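Local coordinates for protein Apc35852 (Geobacillus stearothermophilus, PDB 1U9C) that is of unknown function but belongs to the DJ-1/PfpI family, whose members include chaperone-like proteins and cysteine proteases, at residues A[190-195]-A[209-214]; A[157-162]-A[203-208]. One frame throughout, in Å; residues are numbered along the deposited sequence.

Contact 1: A[190-195]-A[209-214]; sequences WTDFSV and SRSTAE
Ser211, in the first turn of helix 209-221, meets Asp192 and Ser194 of the chain that runs into strand 194-197. Its CB leaves the helix toward that chain and lies 3.4 Å from Ser194 OG, a van der Waals contact. One bond further, OG gives its proton to Asp192 OD1 at 2.6 Å, which receives it on its syn lone pair, and accepts the hydroxyl of Ser194 OG at 2.8 Å. Asp192 delivers its carboxylate because CG stands anti to the backbone N (chi1 172°), which carries the acid across to the helix. Serine suits this place, since one small hydroxyl can donate and accept at once. With alanine in place of Ser211, Asp192 OD1 is likely to lose its donor and Ser194 OG the acceptor of its proton. Ser194 OG is also hydrogen-bonded to Lys215 NZ. Beside the pair, Ser194 CB packs on Thr212 OG1 at 3.5 Å; that hydroxyl is itself bonded to Ser208 O, one turn back. A short polar chain, acid to serine to serine, thus ties an outermost strand of the central sheet to the helix packed against it, a join within the alpha/beta core of the DJ-1/PfpI fold.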
loop_
_atom_site.group_PDB
_atom_site.type_symbol
_atom_site.label_atom_id
_atom_site.label_comp_id
_atom_site.label_asym_id
_atom_site.label_seq_id
_atom_site.Cartn_x
_atom_site.Cartn_y
_atom_site.Cartn_z
ATOM N N TRP A 190 -8.180 14.745 1.848
ATOM C CA TRP A 190 -8.127 14.741 0.379
ATOM C C TRP A 190 -7.062 15.612 -0.261
ATOM O O TRP A 190 -7.205 15.961 -1.424
ATOM C CB TRP A 190 -9.503 15.112 -0.222
ATOM C CG TRP A 190 -10.642 14.498 0.455
ATOM C CD1 TRP A 190 -11.677 15.133 1.093
ATOM C CD2 TRP A 190 -10.890 13.098 0.576
ATOM N NE1 TRP A 190 -12.546 14.199 1.605
ATOM C CE2 TRP A 190 -12.090 12.946 1.296
ATOM C CE3 TRP A 190 -10.216 11.948 0.142
ATOM C CZ2 TRP A 190 -12.621 11.693 1.601
ATOM C CZ3 TRP A 190 -10.748 10.724 0.439
ATOM C CH2 TRP A 190 -11.949 10.602 1.158
ATOM N N THR A 191 -6.016 15.977 0.482
ATOM C CA THR A 191 -4.867 16.648 -0.092
ATOM C C THR A 191 -3.652 15.728 -0.157
ATOM O O THR A 191 -3.564 14.756 0.597
ATOM C CB THR A 191 -4.470 17.895 0.746
ATOM O OG1 THR A 191 -4.067 17.504 2.073
ATOM C CG2 THR A 191 -5.656 18.808 0.974
ATOM N N ASP A 192 -2.717 16.059 -1.039
ATOM C CA ASP A 192 -1.499 15.303 -1.207
ATOM C C ASP A 192 -0.672 15.496 0.039
ATOM O O ASP A 192 -0.189 16.591 0.325
ATOM C CB ASP A 192 -0.749 15.753 -2.474
ATOM C CG ASP A 192 0.627 15.139 -2.602
ATOM O OD1 ASP A 192 0.926 14.160 -1.882
ATOM O OD2 ASP A 192 1.498 15.611 -3.366
ATOM N N PHE A 193 -0.510 14.426 0.772
ATOM C CA PHE A 193 0.324 14.376 1.930
ATOM C C PHE A 193 1.015 13.021 2.012
ATOM O O PHE A 193 0.360 11.967 2.091
ATOM C CB PHE A 193 -0.477 14.602 3.219
ATOM C CG PHE A 193 0.403 14.642 4.426
ATOM C CD1 PHE A 193 1.217 15.756 4.671
ATOM C CD2 PHE A 193 0.483 13.569 5.272
ATOM C CE1 PHE A 193 2.057 15.767 5.756
ATOM C CE2 PHE A 193 1.321 13.596 6.377
ATOM C CZ PHE A 193 2.115 14.694 6.613
ATOM N N SER A 194 2.339 13.028 2.007
ATOM C CA SER A 194 3.080 11.814 2.266
ATOM C C SER A 194 4.290 12.070 3.132
ATOM O O SER A 194 4.763 13.218 3.277
ATOM C CB SER A 194 3.537 11.128 0.981
ATOM O OG SER A 194 4.332 12.031 0.225
ATOM N N VAL A 195 4.778 11.008 3.754
ATOM C CA VAL A 195 5.852 11.143 4.725
ATOM C C VAL A 195 6.879 10.080 4.577
ATOM O O VAL A 195 6.572 8.969 4.232
ATOM C CB VAL A 195 5.338 11.178 6.133
ATOM C CG1 VAL A 195 4.721 9.886 6.536
ATOM C CG2 VAL A 195 6.458 11.599 7.076
ATOM N N SER A 209 -0.626 9.548 -4.160
ATOM C CA SER A 209 -0.001 8.394 -4.836
ATOM C C SER A 209 1.318 8.759 -5.471
ATOM O O SER A 209 2.334 8.079 -5.277
ATOM C CB SER A 209 -0.936 7.817 -5.877
ATOM O OG SER A 209 -2.151 7.346 -5.293
ATOM N N ARG A 210 1.353 9.850 -6.216
ATOM C CA ARG A 210 2.541 10.256 -6.874
ATOM C C ARG A 210 3.695 10.621 -5.935
ATOM O O ARG A 210 4.823 10.147 -6.088
ATOM C CB ARG A 210 2.297 11.387 -7.856
ATOM C CG ARG A 210 3.483 11.679 -8.697
ATOM C CD ARG A 210 3.200 12.702 -9.831
ATOM N NE ARG A 210 2.133 12.159 -10.670
ATOM C CZ ARG A 210 2.292 11.365 -11.733
ATOM N NH1 ARG A 210 3.511 11.058 -12.201
ATOM N NH2 ARG A 210 1.210 10.938 -12.372
ATOM N N SER A 211 3.399 11.394 -4.895
ATOM C CA SER A 211 4.428 11.855 -3.984
ATOM C C SER A 211 5.000 10.707 -3.192
ATOM O O SER A 211 6.190 10.662 -2.917
ATOM C CB SER A 211 3.957 12.972 -3.029
ATOM O OG SER A 211 2.953 12.572 -2.127
ATOM N N THR A 212 4.155 9.731 -2.881
ATOM C CA THR A 212 4.615 8.537 -2.175
ATOM C C THR A 212 5.591 7.807 -3.058
ATOM O O THR A 212 6.686 7.408 -2.605
ATOM C CB THR A 212 3.411 7.624 -1.775
ATOM O OG1 THR A 212 2.506 8.383 -0.956
ATOM C CG2 THR A 212 3.862 6.481 -0.869
ATOM N N ALA A 213 5.220 7.583 -4.298
ATOM C CA ALA A 213 6.115 6.924 -5.241
ATOM C C ALA A 213 7.427 7.673 -5.423
ATOM O O ALA A 213 8.478 7.068 -5.525
ATOM C CB ALA A 213 5.441 6.707 -6.580
ATOM N N GLU A 214 7.379 9.002 -5.449
ATOM C CA GLU A 214 8.596 9.772 -5.645
ATOM C C GLU A 214 9.522 9.694 -4.443
ATOM O O GLU A 214 10.768 9.762 -4.564
ATOM C CB GLU A 214 8.258 11.225 -6.020
ATOM C CG GLU A 214 7.540 11.359 -7.357
ATOM C CD GLU A 214 8.372 10.953 -8.571
ATOM O OE1 GLU A 214 9.603 10.753 -8.428
ATOM O OE2 GLU A 214 7.807 10.859 -9.696
#

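Contact 2: A[157-162]-A[203-208]; sequences DEEERE and GQNPQS
Backbones stay well apart where helix 157-163 faces the loop after strand 200-203, the nearest CA atoms, of Glu159 and Asn205, lying 9.0 Å from each other, and the long side chain of Glu159 spans most of the gap. Glu159 is the bridge: beyond CG its chain is extended, and its carboxylate faces the amides of Gln204 and Asn205, which both lie beyond its end. Asn205 ND2 donates to Glu159 OE2 at 3.2 Å along a nearly straight line (170° at the hydrogen), meeting the syn lone pair, with the oxygen close to the amide plane. Gln204 NE2 stands 3.3 Å from both Glu159 OE1 and Glu159 OE2, a weak, forked bond to the pair. The Gln204 amide is turned 72° from the carboxylate plane. With CG anti to the backbone N (chi1 -167°), Gln204 stretches out to bring its NH2 there, while its OE1 takes the backbone N of Gly187. Glutamate fits because its two oxygens can serve several donors: Trp190 N also binds OE2, and Thr156 OG1 binds OE1. These donors probably stabilise the negative charge of this buried acid. The contact joins helix 157-163 to the turn between strand 200-203, which pairs with strand 124-127 in the central sheet, and helix 209-221; Pro206 of that turn packs on helix 28-40.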
loop_
_atom_site.group_PDB
_atom_site.type_symbol
_atom_site.label_atom_id
_atom_site.label_comp_id
_atom_site.label_asym_id
_atom_site.label_seq_id
_atom_site.Cartn_x
_atom_site.Cartn_y
_atom_site.Cartn_z
ATOM N N ASP A 157 -9.150 8.804 10.082
ATOM C CA ASP A 157 -10.450 8.487 10.662
ATOM C C ASP A 157 -11.491 9.481 10.212
ATOM O O ASP A 157 -12.632 9.105 9.996
ATOM C CB ASP A 157 -10.412 8.491 12.164
ATOM C CG ASP A 157 -9.548 7.403 12.746
ATOM O OD1 ASP A 157 -9.129 6.466 12.032
ATOM O OD2 ASP A 157 -9.266 7.421 13.972
ATOM N N GLU A 158 -11.109 10.764 10.104
ATOM C CA GLU A 158 -11.998 11.799 9.554
ATOM C C GLU A 158 -12.435 11.529 8.123
ATOM O O GLU A 158 -13.597 11.655 7.780
ATOM C CB GLU A 158 -11.314 13.183 9.596
ATOM C CG GLU A 158 -12.228 14.328 9.140
ATOM C CD GLU A 158 -11.500 15.657 8.907
ATOM O OE1 GLU A 158 -10.251 15.690 8.859
ATOM O OE2 GLU A 158 -12.191 16.689 8.780
ATOM N N GLU A 159 -11.492 11.132 7.275
ATOM C CA GLU A 159 -11.813 10.764 5.904
ATOM C C GLU A 159 -12.725 9.533 5.891
ATOM O O GLU A 159 -13.685 9.508 5.144
ATOM C CB GLU A 159 -10.550 10.501 5.086
ATOM C CG GLU A 159 -9.851 11.781 4.629
ATOM C CD GLU A 159 -8.381 11.611 4.253
ATOM O OE1 GLU A 159 -7.644 10.893 4.973
ATOM O OE2 GLU A 159 -7.934 12.261 3.280
ATOM N N GLU A 160 -12.495 8.601 6.804
ATOM C CA GLU A 160 -13.315 7.383 6.887
ATOM C C GLU A 160 -14.742 7.676 7.339
ATOM O O GLU A 160 -15.706 7.061 6.869
ATOM C CB GLU A 160 -12.669 6.370 7.852
ATOM C CG GLU A 160 -13.153 4.932 7.697
ATOM C CD GLU A 160 -12.647 4.293 6.421
ATOM O OE1 GLU A 160 -11.551 3.707 6.455
ATOM O OE2 GLU A 160 -13.303 4.428 5.383
ATOM N N ARG A 161 -14.887 8.571 8.309
ATOM C CA ARG A 161 -16.216 8.985 8.755
ATOM C C ARG A 161 -16.944 9.741 7.648
ATOM O O ARG A 161 -18.136 9.586 7.493
ATOM C CB ARG A 161 -16.135 9.875 9.996
ATOM C CG ARG A 161 -15.721 9.150 11.279
ATOM C CD ARG A 161 -15.885 9.997 12.518
ATOM N NE ARG A 161 -15.273 11.305 12.327
ATOM C CZ ARG A 161 -14.037 11.650 12.686
ATOM N NH1 ARG A 161 -13.225 10.795 13.311
ATOM N NH2 ARG A 161 -13.613 12.883 12.423
ATOM N N GLU A 162 -16.225 10.566 6.891
ATOM C CA GLU A 162 -16.848 11.316 5.809
ATOM C C GLU A 162 -17.419 10.404 4.751
ATOM O O GLU A 162 -18.548 10.593 4.308
ATOM C CB GLU A 162 -15.893 12.335 5.182
ATOM C CG GLU A 162 -16.440 12.891 3.862
ATOM C CD GLU A 162 -15.970 14.289 3.524
ATOM O OE1 GLU A 162 -15.635 14.514 2.339
ATOM O OE2 GLU A 162 -15.934 15.156 4.422
ATOM N N GLY A 203 1.586 7.417 2.493
ATOM C CA GLY A 203 0.793 8.471 1.853
ATOM C C GLY A 203 -0.639 8.379 2.357
ATOM O O GLY A 203 -1.128 7.311 2.696
ATOM N N GLN A 204 -1.347 9.496 2.379
ATOM C CA GLN A 204 -2.651 9.588 3.052
ATOM C C GLN A 204 -3.859 9.148 2.236
ATOM O O GLN A 204 -4.798 8.607 2.772
ATOM C CB GLN A 204 -2.837 11.034 3.507
ATOM C CG GLN A 204 -3.978 11.244 4.474
ATOM C CD GLN A 204 -4.081 12.656 4.927
ATOM O OE1 GLN A 204 -3.065 13.281 5.203
ATOM N NE2 GLN A 204 -5.282 13.192 4.918
ATOM N N ASN A 205 -3.845 9.412 0.946
ATOM C CA ASN A 205 -5.047 9.258 0.143
ATOM C C ASN A 205 -4.698 9.170 -1.358
ATOM O O ASN A 205 -3.530 9.204 -1.725
ATOM C CB ASN A 205 -5.967 10.408 0.458
ATOM C CG ASN A 205 -5.250 11.691 0.344
ATOM O OD1 ASN A 205 -4.438 11.815 -0.534
ATOM N ND2 ASN A 205 -5.471 12.631 1.272
ATOM N N PRO A 206 -5.689 9.044 -2.239
ATOM C CA PRO A 206 -5.371 8.848 -3.654
ATOM C C PRO A 206 -4.536 9.953 -4.215
ATOM O O PRO A 206 -3.672 9.734 -5.029
ATOM C CB PRO A 206 -6.762 8.764 -4.327
ATOM C CG PRO A 206 -7.629 8.290 -3.299
ATOM C CD PRO A 206 -7.128 8.884 -1.988
ATOM N N GLN A 207 -4.780 11.154 -3.727
ATOM C CA GLN A 207 -4.056 12.333 -4.142
ATOM C C GLN A 207 -2.575 12.346 -3.725
ATOM O O GLN A 207 -1.787 13.196 -4.199
ATOM C CB GLN A 207 -4.738 13.601 -3.566
ATOM C CG GLN A 207 -6.199 13.847 -4.013
ATOM C CD GLN A 207 -7.265 12.951 -3.378
ATOM O OE1 GLN A 207 -7.057 12.302 -2.361
ATOM N NE2 GLN A 207 -8.475 12.980 -3.962
ATOM N N SER A 208 -2.199 11.416 -2.847
ATOM C CA SER A 208 -0.809 11.258 -2.393
ATOM C C SER A 208 -0.025 10.185 -3.156
ATOM O O SER A 208 1.126 9.911 -2.771
ATOM C CB SER A 208 -0.850 10.866 -0.927
ATOM O OG SER A 208 -1.635 11.783 -0.179
#

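How the contacts relate
The two contacts have their centres about 11 Å apart and alternate along the chain: 157-162, then 190-195, then 203-208, then 209-214. Segments 203-208 and 209-214 are consecutive, so the turn of contact 2 runs directly into the helix of contact 1, and strands 194-197 and 200-203 form the antiparallel edge of the mixed central sheet. The contacts also touch. Thr191 O lies 2.9 Å from Asn205 ND2, a probable hydrogen bond that links the chain before strand 194-197 to the turn of contact 2. Segment 190-195 therefore makes polar contacts with both helix 157-163 and helix 209-221, within the DJ-1/PfpI family region.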